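Local coordinates for MMACHC-like protein (Caenorhabditis elegans, PDB 5UJC) that binds cobalamin and probably catalyses the reductive removal of its upper ligand, decyanating cyanocobalamin and demethylating methylcobalamin, at residues 36-41 and 134-139; 142-147 and 184-189; 97-102 and 120-125; 57-62 and 175-180. All coordinates share one frame; numbering follows the deposited sequence.

Contact 1 (36-41 and 134-139)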
loop_
_atom_site.group_PDB
_atom_site.type_symbol
_atom_site.label_atom_id
_atom_site.label_comp_id
_atom_site.label_asym_id
_atom_site.label_seq_id
_atom_site.Cartn_x
_atom_site.Cartn_y
_atom_site.Cartn_z
ATOM N N ASN A 36 -7.373 -10.321 -12.828
ATOM C CA ASN A 36 -8.239 -11.497 -12.824
ATOM C C ASN A 36 -7.514 -12.750 -13.292
ATOM O O ASN A 36 -7.774 -13.840 -12.789
ATOM C CB ASN A 36 -9.480 -11.248 -13.653
ATOM C CG ASN A 36 -10.483 -10.347 -12.954
ATOM O OD1 ASN A 36 -10.404 -10.129 -11.741
ATOM N ND2 ASN A 36 -11.462 -9.857 -13.709
ATOM N N GLU A 37 -6.622 -12.598 -14.277
ATOM C CA GLU A 37 -5.790 -13.729 -14.737
ATOM C C GLU A 37 -4.908 -14.257 -13.592
ATOM O O GLU A 37 -4.743 -15.469 -13.432
ATOM C CB GLU A 37 -4.925 -13.316 -15.961
ATOM C CG GLU A 37 -3.940 -14.388 -16.457
ATOM C CD GLU A 37 -2.952 -13.863 -17.508
ATOM O OE1 GLU A 37 -2.677 -12.627 -17.542
ATOM O OE2 GLU A 37 -2.433 -14.691 -18.289
ATOM N N ALA A 38 -4.374 -13.342 -12.778
ATOM C CA ALA A 38 -3.475 -13.717 -11.720
ATOM C C ALA A 38 -4.225 -14.405 -10.535
ATOM O O ALA A 38 -3.774 -15.440 -10.037
ATOM C CB ALA A 38 -2.706 -12.516 -11.224
ATOM N N VAL A 39 -5.330 -13.812 -10.078
ATOM C CA VAL A 39 -6.067 -14.411 -8.955
ATOM C C VAL A 39 -6.846 -15.623 -9.355
ATOM O O VAL A 39 -7.143 -16.477 -8.508
ATOM C CB VAL A 39 -7.000 -13.408 -8.208
ATOM C CG1 VAL A 39 -6.190 -12.261 -7.621
ATOM C CG2 VAL A 39 -8.116 -12.865 -9.094
ATOM N N GLY A 40 -7.159 -15.729 -10.646
ATOM C CA GLY A 40 -8.001 -16.799 -11.163
ATOM C C GLY A 40 -9.370 -16.261 -11.533
ATOM O O GLY A 40 -10.053 -15.626 -10.708
ATOM N N GLU A 41 -9.800 -16.540 -12.757
ATOM C CA GLU A 41 -11.024 -15.960 -13.277
ATOM C C GLU A 41 -12.261 -16.423 -12.488
ATOM O O GLU A 41 -13.273 -15.732 -12.463
ATOM C CB GLU A 41 -11.183 -16.296 -14.767
ATOM C CG GLU A 41 -10.181 -15.567 -15.668
ATOM C CD GLU A 41 -9.048 -16.462 -16.155
ATOM O OE1 GLU A 41 -8.336 -17.050 -15.306
ATOM O OE2 GLU A 41 -8.868 -16.581 -17.394
ATOM N N MET A 134 -3.814 -6.493 -2.874
ATOM C CA MET A 134 -2.897 -5.431 -3.287
ATOM C C MET A 134 -1.545 -5.904 -3.780
ATOM O O MET A 134 -0.974 -5.322 -4.707
ATOM C CB MET A 134 -2.689 -4.458 -2.132
ATOM C CG MET A 134 -3.878 -3.649 -1.814
ATOM S SD MET A 134 -4.338 -2.583 -3.174
ATOM C CE MET A 134 -5.635 -1.633 -2.426
ATOM N N GLN A 135 -1.025 -6.972 -3.183
ATOM C CA GLN A 135 0.279 -7.489 -3.629
ATOM C C GLN A 135 0.185 -8.068 -5.029
ATOM O O GLN A 135 1.104 -7.926 -5.839
ATOM C CB GLN A 135 0.836 -8.512 -2.639
ATOM C CG GLN A 135 1.083 -7.896 -1.269
ATOM C CD GLN A 135 1.078 -8.917 -0.175
ATOM O OE1 GLN A 135 0.116 -9.681 -0.025
ATOM N NE2 GLN A 135 2.163 -8.965 0.599
ATOM N N THR A 136 -0.957 -8.666 -5.345
ATOM C CA THR A 136 -1.190 -9.147 -6.710
ATOM C C THR A 136 -1.293 -7.959 -7.685
ATOM O O THR A 136 -0.665 -7.975 -8.742
ATOM C CB THR A 136 -2.433 -10.037 -6.774
ATOM O OG1 THR A 136 -2.192 -11.240 -6.023
ATOM C CG2 THR A 136 -2.771 -10.420 -8.196
ATOM N N CYS A 137 -2.035 -6.908 -7.298
ATOM C CA CYS A 137 -2.074 -5.702 -8.127
ATOM C C CYS A 137 -0.664 -5.156 -8.367
ATOM O O CYS A 137 -0.327 -4.764 -9.459
ATOM C CB CYS A 137 -2.924 -4.588 -7.493
ATOM S SG CYS A 137 -4.667 -4.952 -7.373
ATOM N N GLY A 138 0.130 -5.084 -7.309
ATOM C CA GLY A 138 1.465 -4.528 -7.423
ATOM C C GLY A 138 2.344 -5.291 -8.377
ATOM O O GLY A 138 3.176 -4.697 -9.113
ATOM N N HIS A 139 2.181 -6.606 -8.388
ATOM C CA HIS A 139 2.990 -7.443 -9.267
ATOM C C HIS A 139 2.543 -7.292 -10.741
ATOM O O HIS A 139 3.370 -7.039 -11.636
ATOM C CB HIS A 139 2.894 -8.895 -8.816
ATOM C CG HIS A 139 3.920 -9.795 -9.433
ATOM N ND1 HIS A 139 5.129 -10.052 -8.837
ATOM C CD2 HIS A 139 3.917 -10.483 -10.595
ATOM C CE1 HIS A 139 5.826 -10.879 -9.594
ATOM N NE2 HIS A 139 5.111 -11.153 -10.672
#
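No flat group lies between Ala38, Val39 and Thr136, so this contact has no ring face or edge across it and is made by methyl groups. The planar side chains stand behind: on the far side of the contact Thr136 also touches Tyr146, and His139, one turn on, meets Phe145 edge-to-face. Between the two helices a single methyl does the work on one side, Thr136 CG2. It lies 3.7 Å from Ala38 CB and 3.9 Å from Val39 CG1, so that one methyl rests against two successive side chains. With CG2 anti to the backbone N of Thr136 and the hydroxyl placed beside that N (chi1 -66°), the apolar branch is the one sent across. The backbones stay well apart, Ala38 CA and Thr136 CA being 7.2 Å from each other, and no hydrogen bond joins the segments; the buried surface is only 89 Å². Just past Val39 the helix stops: Gly40 turns to positive phi (107°), while its N still bonds to Asn36 O at 2.9 Å. Both helix ends reach the ligand. Val39 O and Met134 N each hydrogen-bond to the bound co-methylcobalamin, as does Gln135 NE2. A small apolar joint between the end of helix 32-39 and the first turn of helix 134-140 is thus part of the wall of the cobalamin pocket.

Contact 2 (142-147 and 184-189)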
loop_
_atom_site.group_PDB
_atom_site.type_symbol
_atom_site.label_atom_id
_atom_site.label_comp_id
_atom_site.label_asym_id
_atom_site.label_seq_id
_atom_site.Cartn_x
_atom_site.Cartn_y
_atom_site.Cartn_z
ATOM N N GLY A 142 3.551 -4.079 -12.221
ATOM C CA GLY A 142 5.008 -3.875 -12.286
ATOM C C GLY A 142 5.571 -3.008 -11.178
ATOM O O GLY A 142 6.729 -2.609 -11.243
ATOM N N ALA A 143 4.750 -2.667 -10.192
ATOM C CA ALA A 143 5.174 -1.756 -9.114
ATOM C C ALA A 143 6.126 -2.374 -8.121
ATOM O O ALA A 143 7.041 -1.709 -7.636
ATOM C CB ALA A 143 3.965 -1.198 -8.380
ATOM N N ALA A 144 5.915 -3.654 -7.812
ATOM C CA ALA A 144 6.698 -4.339 -6.791
ATOM C C ALA A 144 6.570 -5.818 -7.037
ATOM O O ALA A 144 5.490 -6.299 -7.344
ATOM C CB ALA A 144 6.183 -3.972 -5.405
ATOM N N PHE A 145 7.682 -6.541 -6.887
ATOM C CA PHE A 145 7.711 -7.990 -7.103
ATOM C C PHE A 145 7.137 -8.674 -5.863
ATOM O O PHE A 145 7.555 -8.406 -4.732
ATOM C CB PHE A 145 9.129 -8.446 -7.355
ATOM C CG PHE A 145 9.218 -9.798 -7.991
ATOM C CD1 PHE A 145 8.977 -10.950 -7.252
ATOM C CD2 PHE A 145 9.530 -9.924 -9.322
ATOM C CE1 PHE A 145 9.040 -12.193 -7.852
ATOM C CE2 PHE A 145 9.576 -11.158 -9.931
ATOM C CZ PHE A 145 9.335 -12.298 -9.186
ATOM N N TYR A 146 6.160 -9.528 -6.083
ATOM C CA TYR A 146 5.465 -10.212 -5.009
ATOM C C TYR A 146 6.083 -11.612 -4.803
ATOM O O TYR A 146 5.932 -12.504 -5.663
ATOM C CB TYR A 146 3.968 -10.320 -5.351
ATOM C CG TYR A 146 3.086 -11.011 -4.326
ATOM C CD1 TYR A 146 3.396 -11.004 -2.957
ATOM C CD2 TYR A 146 1.888 -11.577 -4.717
ATOM C CE1 TYR A 146 2.545 -11.577 -2.029
ATOM C CE2 TYR A 146 1.039 -12.175 -3.798
ATOM C CZ TYR A 146 1.378 -12.177 -2.446
ATOM O OH TYR A 146 0.539 -12.755 -1.494
ATOM N N TYR A 147 6.717 -11.795 -3.642
ATOM C CA TYR A 147 7.343 -13.043 -3.264
ATOM C C TYR A 147 6.353 -13.887 -2.467
ATOM O O TYR A 147 5.997 -13.546 -1.312
ATOM C CB TYR A 147 8.631 -12.772 -2.464
ATOM C CG TYR A 147 9.675 -12.140 -3.307
ATOM C CD1 TYR A 147 10.457 -12.896 -4.153
ATOM C CD2 TYR A 147 9.855 -10.763 -3.315
ATOM C CE1 TYR A 147 11.332 -12.311 -5.023
ATOM C CE2 TYR A 147 10.766 -10.159 -4.171
ATOM C CZ TYR A 147 11.474 -10.934 -5.050
ATOM O OH TYR A 147 12.357 -10.349 -5.937
ATOM N N PHE A 184 7.305 0.884 2.172
ATOM C CA PHE A 184 6.193 1.422 1.406
ATOM C C PHE A 184 4.944 0.625 1.801
ATOM O O PHE A 184 5.055 -0.402 2.486
ATOM C CB PHE A 184 6.448 1.279 -0.125
ATOM C CG PHE A 184 6.121 -0.092 -0.675
ATOM C CD1 PHE A 184 6.993 -1.168 -0.509
ATOM C CD2 PHE A 184 4.941 -0.310 -1.352
ATOM C CE1 PHE A 184 6.655 -2.436 -0.983
ATOM C CE2 PHE A 184 4.594 -1.580 -1.818
ATOM C CZ PHE A 184 5.462 -2.640 -1.641
ATOM N N ALA A 185 3.770 1.074 1.344
ATOM C CA ALA A 185 2.556 0.301 1.502
ATOM C C ALA A 185 1.639 0.503 0.334
ATOM O O ALA A 185 1.616 1.569 -0.269
ATOM C CB ALA A 185 1.848 0.694 2.789
ATOM N N PHE A 186 0.834 -0.515 0.041
ATOM C CA PHE A 186 -0.255 -0.342 -0.913
ATOM C C PHE A 186 -1.406 0.380 -0.210
ATOM O O PHE A 186 -1.632 0.173 0.959
ATOM C CB PHE A 186 -0.707 -1.685 -1.445
ATOM C CG PHE A 186 0.374 -2.436 -2.155
ATOM C CD1 PHE A 186 0.812 -2.014 -3.412
ATOM C CD2 PHE A 186 1.007 -3.526 -1.561
ATOM C CE1 PHE A 186 1.809 -2.723 -4.079
ATOM C CE2 PHE A 186 1.985 -4.241 -2.246
ATOM C CZ PHE A 186 2.386 -3.841 -3.474
ATOM N N ARG A 187 -2.089 1.265 -0.914
ATOM C CA ARG A 187 -3.155 2.052 -0.279
ATOM C C ARG A 187 -4.515 1.858 -0.937
ATOM O O ARG A 187 -5.494 1.550 -0.246
ATOM C CB ARG A 187 -2.782 3.553 -0.204
ATOM C CG ARG A 187 -1.574 3.811 0.699
ATOM C CD ARG A 187 -1.852 3.438 2.147
ATOM N NE ARG A 187 -0.702 3.653 3.019
ATOM C CZ ARG A 187 -0.639 3.212 4.262
ATOM N NH1 ARG A 187 -1.721 2.678 4.845
ATOM N NH2 ARG A 187 0.495 3.324 4.950
ATOM N N SER A 188 -4.621 2.122 -2.232
ATOM C CA SER A 188 -5.928 2.115 -2.882
ATOM C C SER A 188 -5.810 1.704 -4.332
ATOM O O SER A 188 -4.762 1.857 -4.957
ATOM C CB SER A 188 -6.618 3.511 -2.811
ATOM O OG SER A 188 -6.757 3.969 -1.483
ATOM N N VAL A 189 -6.904 1.184 -4.870
ATOM C CA VAL A 189 -7.042 0.991 -6.286
ATOM C C VAL A 189 -8.277 1.738 -6.763
ATOM O O VAL A 189 -9.345 1.644 -6.157
ATOM C CB VAL A 189 -7.165 -0.504 -6.650
ATOM C CG1 VAL A 189 -7.632 -0.674 -8.088
ATOM C CG2 VAL A 189 -5.836 -1.237 -6.427
#
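Ala144 CB packs against two phenylalanine rings, with Phe184 CZ at 4.1 Å and Phe186 CZ at 4.3 Å, and it meets both obliquely. Within 184-189 the two rings pack tightly on each other and present a joint surface to that methyl: Phe184 CE2 sits 3.5 Å above one face of Phe186, offset toward the rim, while Phe186 CE1 lies in plane at the edge of Phe184. Phe184 is turned for this by a chi1 of 82°, which sets its CG between the backbone N and the carbonyl carbon. Ala144 leads into strand 145-147 of the small two-stranded sheet, whereas the rings stand on and just before strand 185-196 of the four-stranded antiparallel sheet. Each segment has an irregularity that shapes its course. Gly142, with positive phi, closes helix 134-140 in a Schellman motif, and in strand 185-196 Arg187 and Ser188 both face Ile58, a classic beta bulge. Away from Ala144 the fit is slack. Ala143 CB, which leans on Leu59, comes no nearer than 5.0 Å to Phe186 CE1, and Tyr146 CB stays 6.9 Å from Phe186 CZ. Toward Tyr146 the bound co-methylcobalamin takes part, hydrogen-bonded to Tyr146 OH and Phe186 O, and Ser175 and Gln135 touch both Tyr146 and Phe186.

Contact 3 (97-102 and 120-125)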
loop_
_atom_site.group_PDB
_atom_site.type_symbol
_atom_site.label_atom_id
_atom_site.label_comp_id
_atom_site.label_asym_id
_atom_site.label_seq_id
_atom_site.Cartn_x
_atom_site.Cartn_y
_atom_site.Cartn_z
ATOM N N PHE A 97 -6.526 10.750 7.607
ATOM C CA PHE A 97 -5.623 11.476 6.716
ATOM C C PHE A 97 -5.797 11.013 5.269
ATOM O O PHE A 97 -6.003 11.828 4.380
ATOM C CB PHE A 97 -4.183 11.290 7.186
ATOM C CG PHE A 97 -3.158 11.530 6.124
ATOM C CD1 PHE A 97 -2.835 12.804 5.710
ATOM C CD2 PHE A 97 -2.523 10.459 5.531
ATOM C CE1 PHE A 97 -1.864 12.996 4.714
ATOM C CE2 PHE A 97 -1.600 10.634 4.548
ATOM C CZ PHE A 97 -1.255 11.893 4.134
ATOM N N LEU A 98 -5.768 9.704 5.043
ATOM C CA LEU A 98 -5.873 9.192 3.682
ATOM C C LEU A 98 -7.224 9.534 3.081
ATOM O O LEU A 98 -7.310 9.892 1.893
ATOM C CB LEU A 98 -5.648 7.684 3.671
ATOM C CG LEU A 98 -4.197 7.245 3.876
ATOM C CD1 LEU A 98 -4.130 5.748 4.178
ATOM C CD2 LEU A 98 -3.337 7.611 2.660
ATOM N N GLU A 99 -8.296 9.441 3.881
ATOM C CA GLU A 99 -9.645 9.764 3.391
ATOM C C GLU A 99 -9.677 11.228 2.944
ATOM O O GLU A 99 -10.261 11.563 1.910
ATOM C CB GLU A 99 -10.720 9.514 4.495
ATOM C CG GLU A 99 -11.044 8.017 4.809
ATOM C CD GLU A 99 -11.611 7.803 6.258
ATOM O OE1 GLU A 99 -12.066 8.812 6.899
ATOM O OE2 GLU A 99 -11.586 6.629 6.766
ATOM N N ASP A 100 -9.067 12.096 3.740
ATOM C CA ASP A 100 -9.022 13.516 3.411
ATOM C C ASP A 100 -8.274 13.763 2.107
ATOM O O ASP A 100 -8.750 14.503 1.242
ATOM C CB ASP A 100 -8.367 14.328 4.532
ATOM C CG ASP A 100 -9.290 14.604 5.679
ATOM O OD1 ASP A 100 -10.484 14.282 5.587
ATOM O OD2 ASP A 100 -8.799 15.158 6.694
ATOM N N ARG A 101 -7.124 13.112 1.932
ATOM C CA ARG A 101 -6.338 13.332 0.737
ATOM C C ARG A 101 -7.045 12.739 -0.500
ATOM O O ARG A 101 -7.050 13.345 -1.566
ATOM C CB ARG A 101 -4.932 12.770 0.903
ATOM C CG ARG A 101 -4.143 13.408 2.056
ATOM C CD ARG A 101 -3.981 14.920 1.849
ATOM N NE ARG A 101 -3.545 15.195 0.486
ATOM C CZ ARG A 101 -2.279 15.206 0.081
ATOM N NH1 ARG A 101 -1.279 15.127 0.959
ATOM N NH2 ARG A 101 -2.007 15.331 -1.207
ATOM N N LEU A 102 -7.690 11.586 -0.327
ATOM C CA LEU A 102 -8.393 10.964 -1.419
ATOM C C LEU A 102 -9.628 11.782 -1.842
ATOM O O LEU A 102 -9.969 11.827 -3.020
ATOM C CB LEU A 102 -8.788 9.534 -1.064
ATOM C CG LEU A 102 -7.635 8.538 -1.092
ATOM C CD1 LEU A 102 -8.017 7.265 -0.327
ATOM C CD2 LEU A 102 -7.253 8.207 -2.529
ATOM N N HIS A 120 -9.768 0.109 -0.946
ATOM C CA HIS A 120 -8.563 0.286 -0.123
ATOM C C HIS A 120 -7.942 -1.032 0.230
ATOM O O HIS A 120 -8.583 -2.090 0.119
ATOM C CB HIS A 120 -8.920 1.050 1.142
ATOM C CG HIS A 120 -9.636 2.316 0.873
ATOM N ND1 HIS A 120 -9.106 3.316 0.080
ATOM C CD2 HIS A 120 -10.884 2.718 1.208
ATOM C CE1 HIS A 120 -10.000 4.288 -0.045
ATOM N NE2 HIS A 120 -11.078 3.957 0.648
ATOM N N ASP A 121 -6.700 -1.000 0.689
ATOM C CA ASP A 121 -6.058 -2.234 1.182
ATOM C C ASP A 121 -6.873 -2.914 2.305
ATOM O O ASP A 121 -6.902 -4.133 2.402
ATOM C CB ASP A 121 -4.610 -1.952 1.643
ATOM C CG ASP A 121 -4.535 -1.064 2.839
ATOM O OD1 ASP A 121 -5.069 0.055 2.779
ATOM O OD2 ASP A 121 -3.930 -1.485 3.842
ATOM N N TYR A 122 -7.543 -2.112 3.111
ATOM C CA TYR A 122 -8.331 -2.601 4.228
ATOM C C TYR A 122 -9.798 -2.846 3.899
ATOM O O TYR A 122 -10.555 -3.265 4.782
ATOM C CB TYR A 122 -8.214 -1.647 5.408
ATOM C CG TYR A 122 -8.576 -0.215 5.121
ATOM C CD1 TYR A 122 -9.877 0.193 5.050
ATOM C CD2 TYR A 122 -7.599 0.711 4.853
ATOM C CE1 TYR A 122 -10.198 1.506 4.764
ATOM C CE2 TYR A 122 -7.910 2.027 4.564
ATOM C CZ TYR A 122 -9.201 2.439 4.591
ATOM O OH TYR A 122 -9.514 3.780 4.343
ATOM N N SER A 123 -10.205 -2.623 2.641
ATOM C CA SER A 123 -11.622 -2.829 2.280
ATOM C C SER A 123 -11.963 -4.316 2.341
ATOM O O SER A 123 -11.226 -5.146 1.810
ATOM C CB SER A 123 -11.920 -2.295 0.882
ATOM O OG SER A 123 -11.779 -0.894 0.823
ATOM N N MET A 124 -13.111 -4.629 2.937
ATOM C CA MET A 124 -13.602 -5.997 3.051
ATOM C C MET A 124 -15.063 -6.138 2.707
ATOM O O MET A 124 -15.829 -5.209 2.840
ATOM C CB MET A 124 -13.382 -6.525 4.473
ATOM C CG MET A 124 -14.237 -5.886 5.521
ATOM S SD MET A 124 -14.010 -6.600 7.143
ATOM C CE MET A 124 -15.506 -5.982 7.936
ATOM N N THR A 125 -15.445 -7.367 2.325
ATOM C CA THR A 125 -16.847 -7.772 2.280
ATOM C C THR A 125 -17.367 -8.046 3.707
ATOM O O THR A 125 -16.584 -8.112 4.651
ATOM C CB THR A 125 -17.024 -9.050 1.471
ATOM O OG1 THR A 125 -16.433 -10.140 2.182
ATOM C CG2 THR A 125 -16.380 -8.916 0.075
HETATM O O HOH W 1 -11.771 4.419 5.619
#
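Leu102 lays its CD1 methyl against the imidazole of His120, 3.6 Å from CE1 and farther from ND1, approaching the ring obliquely, the leucine and the histidine lying antiparallel alongside one another. ND1 has its polar partner elsewhere, in a hydrogen bond with Ser188 OG that fixes the ring's rotation beside the leucine; Leu102 touches Ser188 too. His120 is also overlapped by Tyr122 of its own segment. The tyrosine ring holds His120 CB over its centre, 3.6 Å above the plane, and its OH stands above one face of the imidazole, toward the rim. A type I beta turn from His120 to Ser123 brings the two side chains together: Ser123 N bonds to His120 O, and Ser123 OG accepts from His120 N at 2.9 Å with an N-H...O angle of 157°. The outer end of the contact is polar. Glu99 OE2 and Tyr122 OH are 4.3 Å apart, and one water joins them, donating to Glu99 OE2 at 2.5 Å and lying 2.7 Å from Tyr122 OH. Glu99 has a second conformer, for which this bridge is doubtful. Within the same turn Asp121 O hydrogen-bonds the cobalamin. The chemistry implies a small apolar contact between helix 93-109 and this turn, Leu102 on His120, beside a polar, water-bridged outer end.

Contact 4 (57-62 and 175-180)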
loop_
_atom_site.group_PDB
_atom_site.type_symbol
_atom_site.label_atom_id
_atom_site.label_comp_id
_atom_site.label_asym_id
_atom_site.label_seq_id
_atom_site.Cartn_x
_atom_site.Cartn_y
_atom_site.Cartn_z
ATOM N N LEU A 57 -3.321 1.653 -9.342
ATOM C CA LEU A 57 -2.855 1.294 -8.017
ATOM C C LEU A 57 -2.111 2.483 -7.416
ATOM O O LEU A 57 -1.146 2.946 -7.990
ATOM C CB LEU A 57 -1.918 0.088 -8.130
ATOM C CG LEU A 57 -1.204 -0.354 -6.857
ATOM C CD1 LEU A 57 -2.197 -0.831 -5.808
ATOM C CD2 LEU A 57 -0.169 -1.421 -7.166
ATOM N N ILE A 58 -2.510 2.869 -6.206
ATOM C CA ILE A 58 -1.879 3.961 -5.466
ATOM C C ILE A 58 -1.146 3.349 -4.275
ATOM O O ILE A 58 -1.735 2.577 -3.491
ATOM C CB ILE A 58 -2.917 4.983 -4.951
ATOM C CG1 ILE A 58 -3.696 5.612 -6.150
ATOM C CG2 ILE A 58 -2.224 6.033 -4.125
ATOM C CD1 ILE A 58 -4.913 6.439 -5.765
ATOM N N LEU A 59 0.146 3.635 -4.176
ATOM C CA LEU A 59 0.925 3.201 -3.024
ATOM C C LEU A 59 1.558 4.381 -2.337
ATOM O O LEU A 59 1.675 5.480 -2.932
ATOM C CB LEU A 59 1.931 2.148 -3.405
ATOM C CG LEU A 59 3.003 2.432 -4.392
ATOM C CD1 LEU A 59 4.153 3.163 -3.719
ATOM C CD2 LEU A 59 3.530 1.129 -5.023
ATOM N N SER A 60 1.876 4.201 -1.066
ATOM C CA SER A 60 2.590 5.220 -0.297
ATOM C C SER A 60 4.045 4.848 -0.115
ATOM O O SER A 60 4.385 3.679 0.059
ATOM C CB SER A 60 1.916 5.419 1.062
ATOM O OG SER A 60 1.806 4.213 1.785
ATOM N N THR A 61 4.881 5.864 -0.084
ATOM C CA THR A 61 6.310 5.704 0.105
ATOM C C THR A 61 6.655 6.353 1.465
ATOM O O THR A 61 5.745 6.827 2.152
ATOM C CB THR A 61 7.061 6.328 -1.070
ATOM O OG1 THR A 61 6.992 7.750 -0.984
ATOM C CG2 THR A 61 6.435 5.868 -2.400
ATOM N N PRO A 62 7.940 6.362 1.873
ATOM C CA PRO A 62 8.233 6.833 3.229
ATOM C C PRO A 62 7.699 8.231 3.563
ATOM O O PRO A 62 7.273 8.476 4.707
ATOM C CB PRO A 62 9.753 6.795 3.281
ATOM C CG PRO A 62 10.100 5.644 2.376
ATOM C CD PRO A 62 9.131 5.788 1.237
ATOM N N SER A 175 5.821 -8.193 -0.827
ATOM C CA SER A 175 6.238 -7.450 -2.028
ATOM C C SER A 175 7.399 -6.546 -1.706
ATOM O O SER A 175 7.446 -5.926 -0.633
ATOM C CB SER A 175 5.089 -6.598 -2.566
ATOM O OG SER A 175 4.005 -7.407 -2.941
ATOM N N LEU A 176 8.326 -6.419 -2.666
ATOM C CA LEU A 176 9.456 -5.518 -2.523
ATOM C C LEU A 176 9.550 -4.578 -3.704
ATOM O O LEU A 176 9.531 -4.989 -4.870
ATOM C CB LEU A 176 10.778 -6.305 -2.341
ATOM C CG LEU A 176 10.889 -7.113 -1.034
ATOM C CD1 LEU A 176 12.086 -8.039 -1.069
ATOM C CD2 LEU A 176 10.942 -6.202 0.192
ATOM N N HIS A 177 9.621 -3.300 -3.370
ATOM C CA HIS A 177 9.633 -2.203 -4.317
ATOM C C HIS A 177 11.080 -1.926 -4.771
ATOM O O HIS A 177 12.007 -2.035 -3.977
ATOM C CB HIS A 177 9.036 -0.993 -3.601
ATOM C CG HIS A 177 8.765 0.190 -4.477
ATOM N ND1 HIS A 177 9.754 1.012 -4.960
ATOM C CD2 HIS A 177 7.597 0.708 -4.918
ATOM C CE1 HIS A 177 9.209 1.972 -5.692
ATOM N NE2 HIS A 177 7.898 1.809 -5.674
ATOM N N PRO A 178 11.266 -1.552 -6.040
ATOM C CA PRO A 178 12.634 -1.377 -6.556
ATOM C C PRO A 178 13.424 -0.197 -5.955
ATOM O O PRO A 178 14.669 -0.156 -6.056
ATOM C CB PRO A 178 12.414 -1.181 -8.061
ATOM C CG PRO A 178 11.025 -0.724 -8.201
ATOM C CD PRO A 178 10.263 -1.393 -7.104
ATOM N N ILE A 179 12.712 0.789 -5.419
ATOM C CA ILE A 179 13.346 1.921 -4.725
ATOM C C ILE A 179 13.304 1.708 -3.209
ATOM O O ILE A 179 14.300 1.926 -2.520
ATOM C CB ILE A 179 12.650 3.278 -5.053
ATOM C CG1 ILE A 179 12.570 3.527 -6.561
ATOM C CG2 ILE A 179 13.369 4.405 -4.358
ATOM C CD1 ILE A 179 11.862 4.821 -6.934
ATOM N N TYR A 180 12.140 1.291 -2.690
ATOM C CA TYR A 180 11.864 1.356 -1.263
ATOM C C TYR A 180 11.992 0.030 -0.508
ATOM O O TYR A 180 11.911 0.032 0.710
ATOM C CB TYR A 180 10.481 1.946 -1.015
ATOM C CG TYR A 180 10.312 3.299 -1.657
ATOM C CD1 TYR A 180 11.044 4.383 -1.237
ATOM C CD2 TYR A 180 9.462 3.472 -2.736
ATOM C CE1 TYR A 180 10.942 5.620 -1.863
ATOM C CE2 TYR A 180 9.381 4.683 -3.400
ATOM C CZ TYR A 180 10.122 5.766 -2.952
ATOM O OH TYR A 180 10.035 6.999 -3.583
#
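At the end of strand 53-60, the second strand of the four-stranded antiparallel sheet, Thr61 and Pro62 close over the ring of Tyr180 in the turn that follows strand 174-176. Thr61 CB sits over one face in a CH-pi contact, 3.8 Å from the ring centroid and 21° off its normal. The methyl branch lies toward the hydroxyl end, CG2 being 3.3 Å from Tyr180 CE2, while Pro62 CD approaches the other flank obliquely, 3.4 Å from Tyr180 CD1. Ile179 CG2, of the tyrosine's own turn, covers the opposite face, so the ring lies between Thr61 and its own neighbour in the chain. His177 organises the turn that carries it. The imidazole ND1 accepts Ile179 N at 3.0 Å, near the ring plane and with an N-H...N angle of 159°, and receives a weak second bond from Tyr180 N; NE2 pairs with Glu26 OE1 on the neighbouring strand 25-31. With CG anti to its backbone N (chi1 -171°), His177 brings ND1 to the N-H groups of the residues that follow. Pro178 CD and Tyr180 CD2 lie above the imidazole's opposite faces. A serine in place of Tyr180 would probably open a gap beneath Thr61 and Pro62 and leave one face of the His177 ring without its cover. Farther back along the strand, Leu59 CD2 touches the edge of the imidazole, 4.1 Å from His177 CD2.

Overall arrangement
Contacts 2 and 4 lie closest, their centres 6 Å apart, because strands 53-60 and 185-196 are neighbours in the four-stranded antiparallel sheet and strands 145-147 and 174-176 pair in the small one; along the chain these two contacts cross. Contact 1 is about 11 Å from contact 2, between centres, and helix 134-140 leads into strand 145-147. Contact 3 stands about 15 Å from contact 2 on the far side of strand 185-196, and its segments fall within the chain spanned by contacts 1 and 4. Contacts 2 and 4 join the two sheets, while contact 1 joins helix 32-39 to helix 134-140, and every contact includes at least one residue of the cobalamin pocket.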